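PDB 6Q78: GH26C from Muricauda sp. MAR_2010_75, which probably hydrolyses internal beta-1,4-mannosidic linkages of mannans, acting as a family 26 endo-beta-mannanase. Local coordinates for residues R161-G166 / K184-G189; D194-K199 / W249-T254. All blocks are in the same frame, centred on the assembly; numbering follows the deposited sequence.

Interaction 1. Residues R161-G166 / K184-G189; sequences REPFEG and KSILPG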
ATOM      1  N   ARG A 161      -9.135   3.794  13.395  1.00  7.62           N
ATOM      2  CA  ARG A 161     -10.128   3.374  14.379  1.00  8.41           C
ATOM      3  C   ARG A 161     -11.372   4.239  14.245  1.00  9.34           C
ATOM      4  O   ARG A 161     -11.294   5.450  14.028  1.00 10.60           O
ATOM      5  CB  ARG A 161      -9.539   3.424  15.798  1.00  8.32           C
ATOM      6  CG  ARG A 161      -8.417   2.406  15.959  1.00  9.03           C
ATOM      7  CD  ARG A 161      -7.695   2.523  17.291  1.00 10.31           C
ATOM      8  NE  ARG A 161      -6.399   1.868  17.190  1.00 18.09           N
ATOM      9  CZ  ARG A 161      -6.176   0.578  17.377  1.00 20.00           C
ATOM     10  NH1 ARG A 161      -7.167  -0.241  17.697  1.00 23.78           N
ATOM     11  NH2 ARG A 161      -4.929   0.104  17.210  1.00 21.42           N
ATOM     12  N   GLU A 162     -12.529   3.612  14.399  1.00  9.53           N
ATOM     13  CA  GLU A 162     -13.779   4.274  14.097  1.00  9.28           C
ATOM     14  C   GLU A 162     -13.977   5.467  15.032  1.00  9.35           C
ATOM     15  O   GLU A 162     -13.495   5.465  16.171  1.00 10.05           O
ATOM     16  CB  GLU A 162     -14.943   3.278  14.197  1.00  9.57           C
ATOM     17  CG  GLU A 162     -15.284   2.779  15.635  1.00 10.33           C
ATOM     18  CD  GLU A 162     -16.038   3.807  16.440  1.00 11.92           C
ATOM     19  OE1 GLU A 162     -15.894   3.826  17.707  1.00 13.91           O
ATOM     20  OE2 GLU A 162     -16.795   4.583  15.814  1.00 14.38           O
ATOM     21  N   PRO A 163     -14.705   6.491  14.574  1.00 10.06           N
ATOM     22  CA  PRO A 163     -14.616   7.818  15.218  1.00 10.37           C
ATOM     23  C   PRO A 163     -15.400   7.986  16.509  1.00 10.33           C
ATOM     24  O   PRO A 163     -15.078   8.907  17.286  1.00 14.35           O
ATOM     25  CB  PRO A 163     -15.169   8.774  14.134  1.00 13.37           C
ATOM     26  CG  PRO A 163     -16.147   7.896  13.384  1.00 10.43           C
ATOM     27  CD  PRO A 163     -15.421   6.556  13.298  1.00  9.57           C
ATOM     28  N   PHE A 164     -16.410   7.159  16.777  1.00 10.73           N
ATOM     29  CA  PHE A 164     -17.239   7.398  17.954  1.00 12.98           C
ATOM     30  C   PHE A 164     -16.464   7.143  19.239  1.00 18.68           C
ATOM     31  O   PHE A 164     -16.569   7.916  20.201  1.00 18.01           O
ATOM     32  CB  PHE A 164     -18.514   6.551  17.904  1.00 12.36           C
ATOM     33  CG  PHE A 164     -19.506   7.013  16.881  1.00 13.32           C
ATOM     34  CD1 PHE A 164     -20.324   8.095  17.146  1.00 15.70           C
ATOM     35  CD2 PHE A 164     -19.616   6.365  15.655  1.00 17.15           C
ATOM     36  CE1 PHE A 164     -21.249   8.541  16.198  1.00 15.24           C
ATOM     37  CE2 PHE A 164     -20.527   6.792  14.710  1.00 15.15           C
ATOM     38  CZ  PHE A 164     -21.361   7.872  14.982  1.00 16.07           C
ATOM     39  N   GLU A 165     -15.722   6.036  19.298  1.00 12.71           N
ATOM     40  CA  GLU A 165     -14.926   5.753  20.482  1.00 14.98           C
ATOM     41  C   GLU A 165     -13.437   5.636  20.196  1.00 14.78           C
ATOM     42  O   GLU A 165     -12.632   5.672  21.138  1.00 14.05           O
ATOM     43  CB  GLU A 165     -15.428   4.489  21.209  1.00 13.08           C
ATOM     44  CG  GLU A 165     -16.842   4.674  21.832  1.00 18.96           C
ATOM     45  CD  GLU A 165     -17.346   3.462  22.619  1.00 35.16           C
ATOM     46  OE1 GLU A 165     -16.784   2.349  22.488  1.00 39.32           O
ATOM     47  OE2 GLU A 165     -18.329   3.632  23.376  1.00 45.80           O
ATOM     48  N   GLY A 166     -13.034   5.537  18.930  1.00 11.64           N
ATOM     49  CA  GLY A 166     -11.617   5.553  18.629  1.00 10.35           C
ATOM     50  C   GLY A 166     -10.827   4.330  19.028  1.00 10.37           C
ATOM     51  O   GLY A 166      -9.601   4.407  19.069  1.00 11.28           O
ATOM     52  N   LYS A 184     -20.703   7.223   7.578  1.00 12.50           N
ATOM     53  CA  LYS A 184     -21.644   8.324   7.402  1.00 12.40           C
ATOM     54  C   LYS A 184     -21.292   9.510   8.298  1.00 11.94           C
ATOM     55  O   LYS A 184     -21.442  10.670   7.890  1.00 14.90           O
ATOM     56  CB  LYS A 184     -23.091   7.862   7.656  1.00 15.59           C
ATOM     57  CG  LYS A 184     -23.590   6.819   6.643  1.00 19.65           C
ATOM     58  CD  LYS A 184     -24.830   6.066   7.151  1.00 25.42           C
ATOM     59  CE  LYS A 184     -25.191   4.923   6.208  1.00 27.60           C
ATOM     60  NZ  LYS A 184     -26.327   4.127   6.757  1.00 38.43           N
ATOM     61  N   SER A 185     -20.811   9.240   9.525  1.00 11.52           N
ATOM     62  CA  SER A 185     -20.571  10.312  10.480  1.00 11.62           C
ATOM     63  C   SER A 185     -19.365  11.179  10.124  1.00 11.16           C
ATOM     64  O   SER A 185     -19.208  12.253  10.709  1.00 11.45           O
ATOM     65  CB  SER A 185     -20.424   9.758  11.904  1.00 11.65           C
ATOM     66  OG  SER A 185     -19.106   9.224  12.096  1.00 11.51           O
ATOM     67  N   ILE A 186     -18.481  10.727   9.227  1.00 10.61           N
ATOM     68  CA  ILE A 186     -17.309  11.535   8.888  1.00 10.23           C
ATOM     69  C   ILE A 186     -17.473  12.326   7.603  1.00 10.39           C
ATOM     70  O   ILE A 186     -16.590  13.135   7.269  1.00 11.00           O
ATOM     71  CB  ILE A 186     -15.991  10.743   8.914  1.00  9.56           C
ATOM     72  CG1 ILE A 186     -16.003   9.662   7.840  1.00  9.34           C
ATOM     73  CG2 ILE A 186     -15.712  10.242  10.311  1.00 12.45           C
ATOM     74  CD1 ILE A 186     -14.607   8.995   7.630  1.00  9.92           C
ATOM     75  N   LEU A 187     -18.586  12.134   6.889  1.00 10.82           N
ATOM     76  CA  LEU A 187     -18.861  12.891   5.688  1.00 11.99           C
ATOM     77  C   LEU A 187     -19.310  14.291   6.091  1.00 11.85           C
ATOM     78  O   LEU A 187     -19.702  14.524   7.243  1.00 12.74           O
ATOM     79  CB  LEU A 187     -20.001  12.207   4.936  1.00 11.52           C
ATOM     80  CG  LEU A 187     -19.700  10.796   4.411  1.00 12.29           C
ATOM     81  CD1 LEU A 187     -20.941  10.158   3.785  1.00 13.11           C
ATOM     82  CD2 LEU A 187     -18.583  10.900   3.417  1.00 16.83           C
ATOM     83  N   PRO A 188     -19.232  15.250   5.183  1.00 14.73           N
ATOM     84  CA  PRO A 188     -19.768  16.582   5.484  1.00 16.97           C
ATOM     85  C   PRO A 188     -21.217  16.465   5.948  1.00 15.31           C
ATOM     86  O   PRO A 188     -22.021  15.751   5.352  1.00 16.19           O
ATOM     87  CB  PRO A 188     -19.642  17.318   4.146  1.00 15.52           C
ATOM     88  CG  PRO A 188     -18.470  16.626   3.470  1.00 15.52           C
ATOM     89  CD  PRO A 188     -18.622  15.168   3.844  1.00 17.19           C
ATOM     90  N   GLY A 189     -21.550  17.155   7.041  1.00 15.45           N
ATOM     91  CA  GLY A 189     -22.844  17.002   7.671  1.00 16.09           C
ATOM     92  C   GLY A 189     -22.882  15.940   8.750  1.00 15.92           C
ATOM     93  O   GLY A 189     -23.830  15.902   9.531  1.00 14.83           O
TER

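Interaction 2. Residues D194-K199 / W249-T254; sequences DYYKQK and WQFTVT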
ATOM      1  N   ASP A 194     -15.802  17.181  11.763  1.00 12.66           N
ATOM      2  CA  ASP A 194     -14.680  17.979  12.251  1.00 11.65           C
ATOM      3  C   ASP A 194     -13.599  17.094  12.859  1.00 10.90           C
ATOM      4  O   ASP A 194     -12.402  17.334  12.651  1.00 12.01           O
ATOM      5  CB  ASP A 194     -15.174  19.000  13.272  1.00 12.97           C
ATOM      6  CG  ASP A 194     -15.890  20.169  12.626  1.00 21.93           C
ATOM      7  OD1 ASP A 194     -16.710  20.818  13.314  1.00 33.85           O
ATOM      8  OD2 ASP A 194     -15.649  20.430  11.434  1.00 33.04           O
ATOM      9  N   TYR A 195     -14.002  16.043  13.588  1.00 11.66           N
ATOM     10  CA  TYR A 195     -13.044  15.055  14.088  1.00 11.20           C
ATOM     11  C   TYR A 195     -12.215  14.470  12.952  1.00 10.06           C
ATOM     12  O   TYR A 195     -10.979  14.318  13.059  1.00 10.15           O
ATOM     13  CB  TYR A 195     -13.843  13.941  14.765  1.00 11.97           C
ATOM     14  CG  TYR A 195     -13.073  12.719  15.210  1.00 11.01           C
ATOM     15  CD1 TYR A 195     -12.889  11.645  14.362  1.00 10.20           C
ATOM     16  CD2 TYR A 195     -12.584  12.607  16.497  1.00 13.48           C
ATOM     17  CE1 TYR A 195     -12.225  10.504  14.768  1.00 10.95           C
ATOM     18  CE2 TYR A 195     -11.894  11.456  16.908  1.00 10.14           C
ATOM     19  CZ  TYR A 195     -11.747  10.410  16.035  1.00 12.46           C
ATOM     20  OH  TYR A 195     -11.083   9.271  16.437  1.00 12.09           O
ATOM     21  N   TYR A 196     -12.884  14.114  11.854  1.00  9.57           N
ATOM     22  CA  TYR A 196     -12.164  13.522  10.726  1.00  9.05           C
ATOM     23  C   TYR A 196     -11.223  14.537  10.071  1.00 10.45           C
ATOM     24  O   TYR A 196     -10.087  14.193   9.704  1.00  9.05           O
ATOM     25  CB  TYR A 196     -13.176  12.999   9.704  1.00  9.55           C
ATOM     26  CG  TYR A 196     -12.540  12.377   8.496  1.00  8.67           C
ATOM     27  CD1 TYR A 196     -11.618  11.341   8.643  1.00  8.19           C
ATOM     28  CD2 TYR A 196     -12.841  12.818   7.204  1.00  8.80           C
ATOM     29  CE1 TYR A 196     -11.012  10.741   7.542  1.00  8.11           C
ATOM     30  CE2 TYR A 196     -12.240  12.203   6.064  1.00  8.46           C
ATOM     31  CZ  TYR A 196     -11.322  11.178   6.270  1.00  7.98           C
ATOM     32  OH  TYR A 196     -10.675  10.561   5.230  1.00  9.49           O
ATOM     33  N   LYS A 197     -11.656  15.788   9.926  1.00  9.74           N
ATOM     34  CA  LYS A 197     -10.754  16.806   9.394  1.00  9.68           C
ATOM     35  C   LYS A 197      -9.507  16.927  10.251  1.00 10.00           C
ATOM     36  O   LYS A 197      -8.407  17.077   9.716  1.00 10.54           O
ATOM     37  CB  LYS A 197     -11.471  18.148   9.241  1.00 11.04           C
ATOM     38  CG  LYS A 197     -12.461  18.163   8.068  1.00 13.74           C
ATOM     39  CD  LYS A 197     -13.076  19.554   7.800  1.00 18.26           C
ATOM     40  CE  LYS A 197     -13.919  20.087   8.898  1.00 27.24           C
ATOM     41  NZ  LYS A 197     -14.436  21.382   8.330  1.00 26.36           N
ATOM     42  N   GLN A 198      -9.652  16.836  11.587  1.00  9.98           N
ATOM     43  CA  GLN A 198      -8.476  16.914  12.454  1.00  9.73           C
ATOM     44  C   GLN A 198      -7.534  15.745  12.213  1.00 10.38           C
ATOM     45  O   GLN A 198      -6.309  15.917  12.245  1.00 10.34           O
ATOM     46  CB  GLN A 198      -8.915  16.997  13.921  1.00 12.14           C
ATOM     47  CG  GLN A 198      -7.800  17.441  14.870  1.00 21.90           C
ATOM     48  CD  GLN A 198      -6.774  16.357  15.140  0.36 11.63           C
ATOM     49  OE1 GLN A 198      -7.115  15.194  15.362  0.40 10.65           O
ATOM     50  NE2 GLN A 198      -5.493  16.736  15.110  0.75 27.99           N
ATOM     51  N   LYS A 199      -8.076  14.549  11.968  1.00  8.54           N
ATOM     52  CA  LYS A 199      -7.202  13.413  11.652  1.00  8.01           C
ATOM     53  C   LYS A 199      -6.447  13.643  10.346  1.00  7.76           C
ATOM     54  O   LYS A 199      -5.257  13.311  10.234  1.00  9.70           O
ATOM     55  CB  LYS A 199      -8.015  12.121  11.547  1.00  8.29           C
ATOM     56  CG  LYS A 199      -8.755  11.701  12.815  1.00  8.10           C
ATOM     57  CD  LYS A 199      -7.846  11.684  14.052  1.00  9.42           C
ATOM     58  CE  LYS A 199      -8.612  11.019  15.218  1.00 10.51           C
ATOM     59  NZ  LYS A 199      -7.755  10.965  16.468  1.00 12.46           N
ATOM     60  N   TRP A 249     -13.957   9.523  -0.449  1.00  9.42           N
ATOM     61  CA  TRP A 249     -12.681   9.547  -1.156  1.00  8.78           C
ATOM     62  C   TRP A 249     -12.402  10.926  -1.750  1.00 12.05           C
ATOM     63  O   TRP A 249     -11.286  11.449  -1.634  1.00 11.34           O
ATOM     64  CB  TRP A 249     -12.676   8.491  -2.257  1.00 12.22           C
ATOM     65  CG  TRP A 249     -11.654   7.407  -2.018  1.00 21.87           C
ATOM     66  CD1 TRP A 249     -11.837   6.286  -1.266  1.00 22.53           C
ATOM     67  CD2 TRP A 249     -10.288   7.352  -2.486  1.00 10.96           C
ATOM     68  NE1 TRP A 249     -10.693   5.524  -1.257  1.00 22.40           N
ATOM     69  CE2 TRP A 249      -9.730   6.155  -1.994  1.00 16.58           C
ATOM     70  CE3 TRP A 249      -9.496   8.175  -3.323  1.00 13.05           C
ATOM     71  CZ2 TRP A 249      -8.421   5.779  -2.285  1.00 12.08           C
ATOM     72  CZ3 TRP A 249      -8.225   7.809  -3.574  1.00 26.34           C
ATOM     73  CH2 TRP A 249      -7.706   6.617  -3.087  1.00 14.36           C
ATOM     74  N   GLN A 250     -13.400  11.517  -2.423  1.00 10.31           N
ATOM     75  CA  GLN A 250     -13.166  12.798  -3.084  1.00 11.65           C
ATOM     76  C   GLN A 250     -12.929  13.900  -2.062  1.00 13.51           C
ATOM     77  O   GLN A 250     -12.054  14.757  -2.255  1.00 11.46           O
ATOM     78  CB  GLN A 250     -14.312  13.138  -4.032  1.00 12.43           C
ATOM     79  CG  GLN A 250     -14.424  12.119  -5.168  1.00 10.87           C
ATOM     80  CD  GLN A 250     -15.563  12.441  -6.102  1.00 15.44           C
ATOM     81  OE1 GLN A 250     -16.444  13.239  -5.780  1.00 20.64           O
ATOM     82  NE2 GLN A 250     -15.568  11.795  -7.272  1.00 15.30           N
ATOM     83  N   PHE A 251     -13.708  13.907  -0.976  1.00 11.29           N
ATOM     84  CA  PHE A 251     -13.461  14.877   0.078  1.00 10.58           C
ATOM     85  C   PHE A 251     -12.048  14.730   0.615  1.00 11.45           C
ATOM     86  O   PHE A 251     -11.338  15.737   0.815  1.00 11.89           O
ATOM     87  CB  PHE A 251     -14.445  14.722   1.235  1.00 11.42           C
ATOM     88  CG  PHE A 251     -14.089  15.585   2.380  1.00 10.82           C
ATOM     89  CD1 PHE A 251     -14.467  16.922   2.381  1.00 17.79           C
ATOM     90  CD2 PHE A 251     -13.340  15.083   3.431  1.00 11.30           C
ATOM     91  CE1 PHE A 251     -14.080  17.744   3.417  1.00 15.25           C
ATOM     92  CE2 PHE A 251     -12.946  15.903   4.465  1.00 13.87           C
ATOM     93  CZ  PHE A 251     -13.313  17.228   4.462  1.00 15.09           C
ATOM     94  N   THR A 252     -11.604  13.489   0.825  1.00 11.35           N
ATOM     95  CA  THR A 252     -10.306  13.257   1.453  1.00 10.67           C
ATOM     96  C   THR A 252      -9.174  13.726   0.555  1.00 10.88           C
ATOM     97  O   THR A 252      -8.235  14.398   1.014  1.00 10.52           O
ATOM     98  CB  THR A 252     -10.165  11.768   1.768  1.00  8.67           C
ATOM     99  OG1 THR A 252     -11.189  11.411   2.702  1.00 10.20           O
ATOM    100  CG2 THR A 252      -8.835  11.461   2.401  1.00 10.22           C
ATOM    101  N   VAL A 253      -9.223  13.351  -0.727  1.00  8.51           N
ATOM    102  CA  VAL A 253      -8.156  13.795  -1.632  1.00  8.99           C
ATOM    103  C   VAL A 253      -8.099  15.316  -1.697  1.00 12.05           C
ATOM    104  O   VAL A 253      -7.019  15.925  -1.619  1.00 13.27           O
ATOM    105  CB  VAL A 253      -8.362  13.170  -3.016  1.00  8.73           C
ATOM    106  CG1 VAL A 253      -7.409  13.798  -4.039  1.00 13.01           C
ATOM    107  CG2 VAL A 253      -8.126  11.671  -2.910  1.00 11.44           C
ATOM    108  N   THR A 254      -9.262  15.961  -1.882  1.00 11.00           N
ATOM    109  CA  THR A 254      -9.271  17.406  -2.037  1.00 12.50           C
ATOM    110  C   THR A 254      -8.827  18.107  -0.765  1.00 11.32           C
ATOM    111  O   THR A 254      -8.116  19.119  -0.824  1.00 12.17           O
ATOM    112  CB  THR A 254     -10.671  17.825  -2.476  1.00 15.57           C
ATOM    113  OG1 THR A 254     -10.942  17.243  -3.767  1.00 19.57           O
ATOM    114  CG2 THR A 254     -10.818  19.341  -2.563  1.00 21.55           C
TER

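Interaction 1. Residues R161-G166 / K184-G189
Pro-163 meets Ser-185 and Ile-186, and Phe-164 meets Ser-185, in a small contact that buries 127 Å² in all. Its apolar part is carried by Pro-163, whose CG stands 3.9 Å from Ile-186 CG2, the two side chains crossing at about a right angle. The methyl CG2 lies anti to the carbonyl carbon of Ile-186 and faces the proline, a rigid apolar ring whose CG and CB offer it carbon. Phe-164 CZ meets Ser-185 CB obliquely at 3.7 Å, and its ring also packs edge-to-face with Phe-177. An alanine in place of Phe-164 would probably leave Ser-185 CB and Phe-177 without their aromatic neighbour and open a gap beside the helix end.

The polar groups are served without bonds between the two segments. Glu-162 suits its turn because its carboxylate takes two backbone N-H groups: Phe-164 N gives to OE2 at 2.8 Å from above the carboxylate plane, and Glu-165 N to OE1 at 2.7 Å on the syn side but tilted out of the plane. Ser-185 OG, 3.5 Å from Pro-163 CG, bonds to Ala-182 O and Asn-192 ND2.

The loop following strand 153-157 thus rests on the C-terminal end of helix 176-186; Tyr-195 of helix 193-208 packs on Pro-163, while Ile-186 meets Tyr-196 and, on helix 242-259, Leu-248.

Interaction 2. Residues D194-K199 / W249-T254
Tyr-196 gives its phenolic proton to Thr-252, with OH 2.7 Å from OG1, in the hydrogen bond that crosses between the two segments. The threonine oxygen sits at the ring's edge, in its plane, and the two side chains cross at about a right angle. Having CG anti to the backbone N (chi1 180°) sends the tyrosine across the interface. Thr-252 OG1 also bonds to Leu-248 O in its own helix, so this small hydroxyl can join the tyrosine to a backbone carbonyl, while its methyl CG2 packs 3.5 Å from Tyr-196 OH.

Helices 193-208 and 242-259 are neighbours in the outer layer of the (beta/alpha)8 barrel of family 26, and strand 220-223 lies between them in sequence. Their short segments cross at -45° with axes 11.5 Å apart, a spacing that large side chains can fill.

Phe-251 supplies the apolar bulk. Its CD2 lies 4.1 Å from Tyr-196 CE2, the rings meeting edge against edge as they slide past each other. At the same ring's rim, CZ touches Lys-197 CG at 3.8 Å. Lysine suits this partly exposed border: its methylenes CG and CD pack against the ring edge at CZ, and a bend at chi3 (-64°) leads NZ to a salt bridge with Asp-194 OD2, 3.5 Å away.

Overall arrangement
Interactions 1 and 2 follow one another along the chain, and their centres are about 10 Å apart on the same side of the chain's centre. Helix 176-186 is followed, after a short loop, by helix 193-208, so neighbouring residues serve both contacts. Pro-163 CB packs 3.5 Å from Tyr-195 CE1, and Ile-186 CB lies 3.7 Å from Tyr-196 CB, at the root of the side chain that reaches Thr-252. A looser touch, 4.2 Å between Pro-188 CG and Phe-251 CD1, brings in the other helix. Both contacts lie far from the chain's centre, about 23 Å and 19 Å centre to centre; interaction 1 seats a loop on helix 176-186, and interaction 2 joins two outer helices.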